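Local coordinates for protein methyl-accepting chemotaxis sensory transducer (Anaeromyxobacter dehalogenans, PDB 4K08) that probably senses small-molecule signals in the periplasm through its PAS-like Cache domain and relays them to the chemotaxis machinery of the cell, at residues E23-G26 against A27-A30; T128-Q131 against P132-W135; S35-E38 against A39-A43. All blocks are in the same frame, centred on the assembly; numbering follows the deposited sequence.

Interaction 1: residues E23-G26 against A27-A30. With ZN (zinc ion), chain B.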
# COMPACT_ATOMS: atom_id res chain seq x y z
N GLU A 23 -7.48 10.80 0.72
CA GLU A 23 -7.98 12.01 0.05
C GLU A 23 -8.68 12.92 1.04
O GLU A 23 -8.48 14.12 1.01
CB GLU A 23 -8.92 11.71 -1.13
CG GLU A 23 -8.21 11.06 -2.31
CD GLU A 23 -8.93 11.25 -3.65
OE1 GLU A 23 -10.12 11.63 -3.64
OE2 GLU A 23 -8.29 11.00 -4.71
N HIS A 24 -9.46 12.34 1.95
CA HIS A 24 -10.19 13.13 2.95
C HIS A 24 -9.28 14.01 3.79
O HIS A 24 -9.59 15.18 4.03
CB HIS A 24 -11.01 12.23 3.89
CG HIS A 24 -12.02 12.97 4.70
ND1 HIS A 24 -13.02 13.73 4.13
CD2 HIS A 24 -12.17 13.10 6.05
CE1 HIS A 24 -13.75 14.28 5.08
NE2 HIS A 24 -13.25 13.92 6.26
N GLN A 25 -8.16 13.44 4.24
CA GLN A 25 -7.17 14.20 5.02
C GLN A 25 -6.49 15.28 4.15
O GLN A 25 -6.33 16.43 4.60
CB GLN A 25 -6.13 13.27 5.67
CG GLN A 25 -6.70 12.39 6.76
CD GLN A 25 -7.45 13.21 7.82
OE1 GLN A 25 -6.97 14.24 8.30
NE2 GLN A 25 -8.65 12.76 8.18
N GLY A 26 -6.12 14.92 2.92
CA GLY A 26 -5.50 15.86 1.99
C GLY A 26 -6.37 17.08 1.71
O GLY A 26 -5.86 18.20 1.61
N ALA A 27 -7.67 16.84 1.55
CA ALA A 27 -8.66 17.89 1.33
C ALA A 27 -8.68 18.88 2.50
O ALA A 27 -8.77 20.09 2.31
CB ALA A 27 -10.03 17.28 1.13
N ARG A 28 -8.61 18.36 3.72
CA ARG A 28 -8.59 19.22 4.90
C ARG A 28 -7.33 20.09 4.90
O ARG A 28 -7.38 21.30 5.21
CB ARG A 28 -8.72 18.38 6.17
CG ARG A 28 -10.06 17.65 6.29
CD ARG A 28 -10.07 16.78 7.53
NE ARG A 28 -9.84 17.57 8.74
CZ ARG A 28 -9.09 17.19 9.77
NH1 ARG A 28 -8.48 16.01 9.77
NH2 ARG A 28 -8.96 18.00 10.82
N ALA A 29 -6.19 19.50 4.54
CA ALA A 29 -4.98 20.32 4.39
C ALA A 29 -5.16 21.39 3.29
O ALA A 29 -4.74 22.55 3.47
CB ALA A 29 -3.76 19.45 4.12
N ALA A 30 -5.81 21.01 2.18
CA ALA A 30 -6.01 21.92 1.04
C ALA A 30 -6.84 23.14 1.43
O ALA A 30 -6.53 24.27 1.04
CB ALA A 30 -6.68 21.19 -0.14
ZN ZN B . -14.73 13.97 7.70
O HOH W 1 -14.93 16.40 7.48
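The guanidinium group of Arg28 takes the amide of Gln25 at its edge: OE1 of Gln25 lies near the guanidinium plane, 2.8 Å from NH1 of Arg28, while the amide plane itself is turned 79° against it. The N-H points well aside from the oxygen, with an angle of 121° at the hydrogen, so this hydrogen bond is weak despite its short length. A bend in the Gln25 chain at chi2 carries the amide back alongside Arg28, so that the two side chains run side by side in the same direction. The other flat group, the imidazole of His24, has CD of Arg28 lying obliquely to it, and NE2 of His24 binds the zinc ion at 2.1 Å. With CG anti to the backbone N (chi1 -166°), His24 holds its ring outward from the helix surface, and a water 2.5 Å from the zinc ion is a further ligand.

These contacts follow the i to i+3 and i to i+4 spacing of an alpha-helix, here the last two turns of helix 5-30 in a single Cache domain. The backbone ladder runs from Ala27 N to Glu23 O (2.9 Å) through Ala29 N to Gln25 O (3.1 Å) and ends with Ala30 N to Gly26 O (2.9 Å); the Arg28 N to His24 O step is weak. Arg28 also makes a long, weak ion pair with Glu33 beyond the helix end. On the flank turned to helix 36-49, Gln25 packs on Ala42, and Ala29 CB, 3.5 Å from Gly26 O, packs on Ala39.

Interaction 2: residues T128-Q131 against P132-W135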
# COMPACT_ATOMS: atom_id res chain seq x y z
N THR A 128 -2.66 2.03 -5.28
CA THR A 128 -3.25 3.26 -5.79
C THR A 128 -2.36 4.43 -5.37
O THR A 128 -1.42 4.24 -4.61
CB THR A 128 -4.68 3.42 -5.30
OG1 THR A 128 -5.31 4.48 -6.04
CG2 THR A 128 -4.70 3.71 -3.80
N GLN A 129 -2.60 5.62 -5.88
CA GLN A 129 -1.72 6.74 -5.54
C GLN A 129 -2.51 7.88 -4.95
O GLN A 129 -3.72 8.02 -5.21
CB GLN A 129 -0.96 7.24 -6.79
CG GLN A 129 -1.88 7.92 -7.77
CD GLN A 129 -1.18 8.38 -9.04
OE1 GLN A 129 0.07 8.44 -9.12
NE2 GLN A 129 -1.99 8.74 -10.04
N TYR A 130 -1.82 8.69 -4.17
CA TYR A 130 -2.33 10.01 -3.81
C TYR A 130 -1.27 11.02 -4.26
O TYR A 130 -0.24 11.20 -3.61
CB TYR A 130 -2.66 10.10 -2.29
CG TYR A 130 -3.21 11.46 -1.94
CD1 TYR A 130 -4.40 11.93 -2.52
CD2 TYR A 130 -2.52 12.32 -1.08
CE1 TYR A 130 -4.90 13.21 -2.24
CE2 TYR A 130 -3.01 13.60 -0.80
CZ TYR A 130 -4.20 14.04 -1.38
OH TYR A 130 -4.70 15.30 -1.08
N GLN A 131 -1.48 11.65 -5.42
CA GLN A 131 -0.39 12.38 -6.07
C GLN A 131 0.10 13.59 -5.29
O GLN A 131 1.31 13.86 -5.26
CB GLN A 131 -0.78 12.82 -7.49
CG GLN A 131 -0.65 11.70 -8.50
CD GLN A 131 -0.39 12.23 -9.90
OE1 GLN A 131 -1.24 12.91 -10.48
NE2 GLN A 131 0.80 11.93 -10.44
N PRO A 132 -0.81 14.33 -4.64
CA PRO A 132 -0.24 15.54 -4.02
C PRO A 132 0.86 15.22 -2.99
O PRO A 132 1.65 16.12 -2.70
CB PRO A 132 -1.46 16.21 -3.35
CG PRO A 132 -2.66 15.72 -4.15
CD PRO A 132 -2.27 14.28 -4.58
N TRP A 133 0.94 13.99 -2.45
CA TRP A 133 1.97 13.69 -1.46
C TRP A 133 3.00 12.70 -2.00
O TRP A 133 3.94 12.32 -1.29
CB TRP A 133 1.35 13.09 -0.19
CG TRP A 133 0.50 14.06 0.60
CD1 TRP A 133 0.48 15.44 0.48
CD2 TRP A 133 -0.46 13.72 1.62
NE1 TRP A 133 -0.45 15.97 1.37
CE2 TRP A 133 -1.03 14.94 2.08
CE3 TRP A 133 -0.89 12.50 2.18
CZ2 TRP A 133 -2.01 14.98 3.09
CZ3 TRP A 133 -1.87 12.53 3.18
CH2 TRP A 133 -2.44 13.78 3.62
N GLY A 134 2.81 12.28 -3.24
CA GLY A 134 3.71 11.32 -3.86
C GLY A 134 3.60 9.96 -3.15
O GLY A 134 4.61 9.25 -3.02
N TRP A 135 2.40 9.62 -2.65
CA TRP A 135 2.19 8.34 -1.96
C TRP A 135 1.64 7.23 -2.87
O TRP A 135 0.84 7.49 -3.78
CB TRP A 135 1.18 8.50 -0.82
CG TRP A 135 1.76 9.13 0.38
CD1 TRP A 135 3.01 9.66 0.50
CD2 TRP A 135 1.13 9.27 1.63
NE1 TRP A 135 3.19 10.14 1.78
CE2 TRP A 135 2.05 9.89 2.50
CE3 TRP A 135 -0.13 8.89 2.13
CZ2 TRP A 135 1.74 10.19 3.84
CZ3 TRP A 135 -0.44 9.17 3.45
CH2 TRP A 135 0.49 9.83 4.29
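Tyr130 O is gripped by two backbone donors, Trp133 N and Trp135 N, which reach it from opposite faces of its carbonyl plane, each at 3.2 Å. The motif is a G1 beta bulge in the tight connection between strands 120-130 and 135-142 of the antiparallel sheet: Gly134 and Trp135 both face Tyr130, and Gly134 takes up a positive phi, which by itself favours glycine. Tyr130 and Trp135 form an antiparallel hydrogen-bonded pair, whose second bond runs from Tyr130 N to Trp135 O at 2.9 Å. Inside the turn, Gly134 N donates to Gln131 O from well above the carbonyl plane.

The Tyr130 ring is the centre of the side-chain packing. With CG anti to the backbone nitrogen (chi1 -179°), the ring extends over the turn, where Pro132 CD sits 3.6 Å from its centroid and only 8° off the ring normal, a CH-pi contact over one face. The ring's CD2-CE2 edge meets the face of Trp133 in a T-shaped stack, the planes 82° apart and the centroid of the Trp133 six-membered ring 5.0 Å from that of Tyr130. Replacing Tyr130 by an alanine would probably leave the Pro132 ring and the Trp133 face without their aromatic partner and open a gap against helix 5-30, where Tyr130 packs on Val22 and Glu23. Trp133 in turn makes a cation-pi contact with Arg40, and its CE3 lies 3.5 Å above the plane of the Trp135 indole, offset toward the rim.

Interaction 3: residues S35-E38 against A39-A43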
# COMPACT_ATOMS: atom_id res chain seq x y z
N SER A 35 -2.24 21.53 8.88
CA SER A 35 -1.05 21.60 8.04
C SER A 35 -0.96 20.28 7.25
O SER A 35 -1.61 19.28 7.62
CB SER A 35 0.23 21.83 8.87
OG SER A 35 0.51 20.74 9.74
N ALA A 36 -0.20 20.29 6.15
CA ALA A 36 -0.01 19.10 5.32
C ALA A 36 0.57 17.98 6.21
O ALA A 36 0.17 16.81 6.11
CB ALA A 36 0.93 19.41 4.16
N ASP A 37 1.52 18.34 7.06
CA ASP A 37 2.14 17.39 7.96
C ASP A 37 1.06 16.72 8.86
O ASP A 37 0.98 15.51 8.90
CB ASP A 37 3.27 18.05 8.77
CG ASP A 37 3.68 17.25 10.00
OD1 ASP A 37 4.35 16.21 9.87
OD2 ASP A 37 3.32 17.65 11.12
N GLU A 38 0.22 17.50 9.54
CA GLU A 38 -0.87 16.91 10.34
C GLU A 38 -1.77 15.97 9.55
O GLU A 38 -2.21 14.94 10.06
CB GLU A 38 -1.76 18.00 11.00
CG GLU A 38 -1.10 18.59 12.19
CD GLU A 38 -1.79 19.90 12.69
OE1 GLU A 38 -2.84 20.31 12.13
OE2 GLU A 38 -1.25 20.50 13.63
N ALA A 39 -2.08 16.37 8.31
CA ALA A 39 -2.94 15.57 7.45
C ALA A 39 -2.27 14.19 7.19
O ALA A 39 -2.92 13.15 7.27
CB ALA A 39 -3.18 16.32 6.14
N ARG A 40 -0.99 14.22 6.83
CA ARG A 40 -0.25 13.00 6.53
C ARG A 40 -0.15 12.12 7.77
O ARG A 40 -0.33 10.88 7.68
CB ARG A 40 1.17 13.35 6.04
CG ARG A 40 1.22 13.82 4.60
CD ARG A 40 2.68 13.94 4.08
NE ARG A 40 3.40 15.03 4.70
CZ ARG A 40 3.41 16.28 4.23
NH1 ARG A 40 2.75 16.56 3.12
NH2 ARG A 40 4.09 17.24 4.84
N ARG A 41 0.14 12.73 8.93
CA ARG A 41 0.21 11.95 10.16
C ARG A 41 -1.15 11.30 10.54
O ARG A 41 -1.19 10.14 10.98
CB ARG A 41 0.82 12.76 11.31
CG ARG A 41 2.30 13.03 11.03
CD ARG A 41 3.03 13.54 12.22
NE ARG A 41 2.73 14.95 12.45
CZ ARG A 41 1.86 15.43 13.35
NH1 ARG A 41 1.19 14.59 14.14
NH2 ARG A 41 1.68 16.76 13.48
N ALA A 42 -2.24 12.02 10.35
CA ALA A 42 -3.57 11.49 10.65
C ALA A 42 -3.92 10.28 9.70
O ALA A 42 -4.43 9.25 10.16
CB ALA A 42 -4.67 12.63 10.55
N ALA A 43 -3.57 10.40 8.42
CA ALA A 43 -3.77 9.30 7.47
C ALA A 43 -2.96 8.07 7.86
O ALA A 43 -3.50 6.93 7.87
CB ALA A 43 -3.40 9.74 6.08
O HOH W 2 4.78 14.33 7.54
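A salt bridge one helical turn apart, between Asp37 and Arg41, marks the surface of the first turns of helix 36-49. With CG anti to the backbone N (chi1 163°), the Asp37 carboxylate comes within bonding distance of Arg41. Arg41 meets it side-on with NE and NH2: Asp37 OD2 takes both, at 3.0 Å from Arg41 NH2 and 3.1 Å from Arg41 NE, the two nitrogens arriving from the same face of the carboxylate. A weak third bond runs from Arg41 NE to Asp37 OD1, and the planes of the two groups stand 46° apart. Water 2 donates to Asp37 OD1 and accepts from Arg40 NE, tying the second arginine to the same carboxylate.

The helix opens with an N-cap: Ser35 OG accepts from Glu38 N at 3.3 Å with a nearly straight N-H (172°). Behind it the regular ladder begins with Ala39 N to Ser35 O and Arg40 N to Ala36 O. Arg40 bends at chi3 and lays its guanidinium over the start of the helix, with Ala36 O 3.8 Å above its plane and Ala36 CB 3.5 Å from NH1 of Arg40. Ala39, by contrast, is buried, packing on Ile34.

In the fold
Along the chain the order is interaction 1, interaction 3, interaction 2. Interaction 1 closes helix 5-30, interaction 3 opens helix 36-49 after a short loop, and interaction 2 comes much later, at the turn joining strands 120-130 and 135-142 of the five-stranded antiparallel sheet. Their centres lie about 9 Å apart (1 and 3), 12 Å (1 and 2) and 13 Å (2 and 3), and all three pairs touch. Tyr130 OH lies 3.2 Å from Gly26 CA, Trp133 CZ2 is 3.5 Å from Ala39 CB, and Gln25 O is 3.5 Å from Ala39 CB. The strand turn thus packs against both helices at one end of this PAS-like Cache domain.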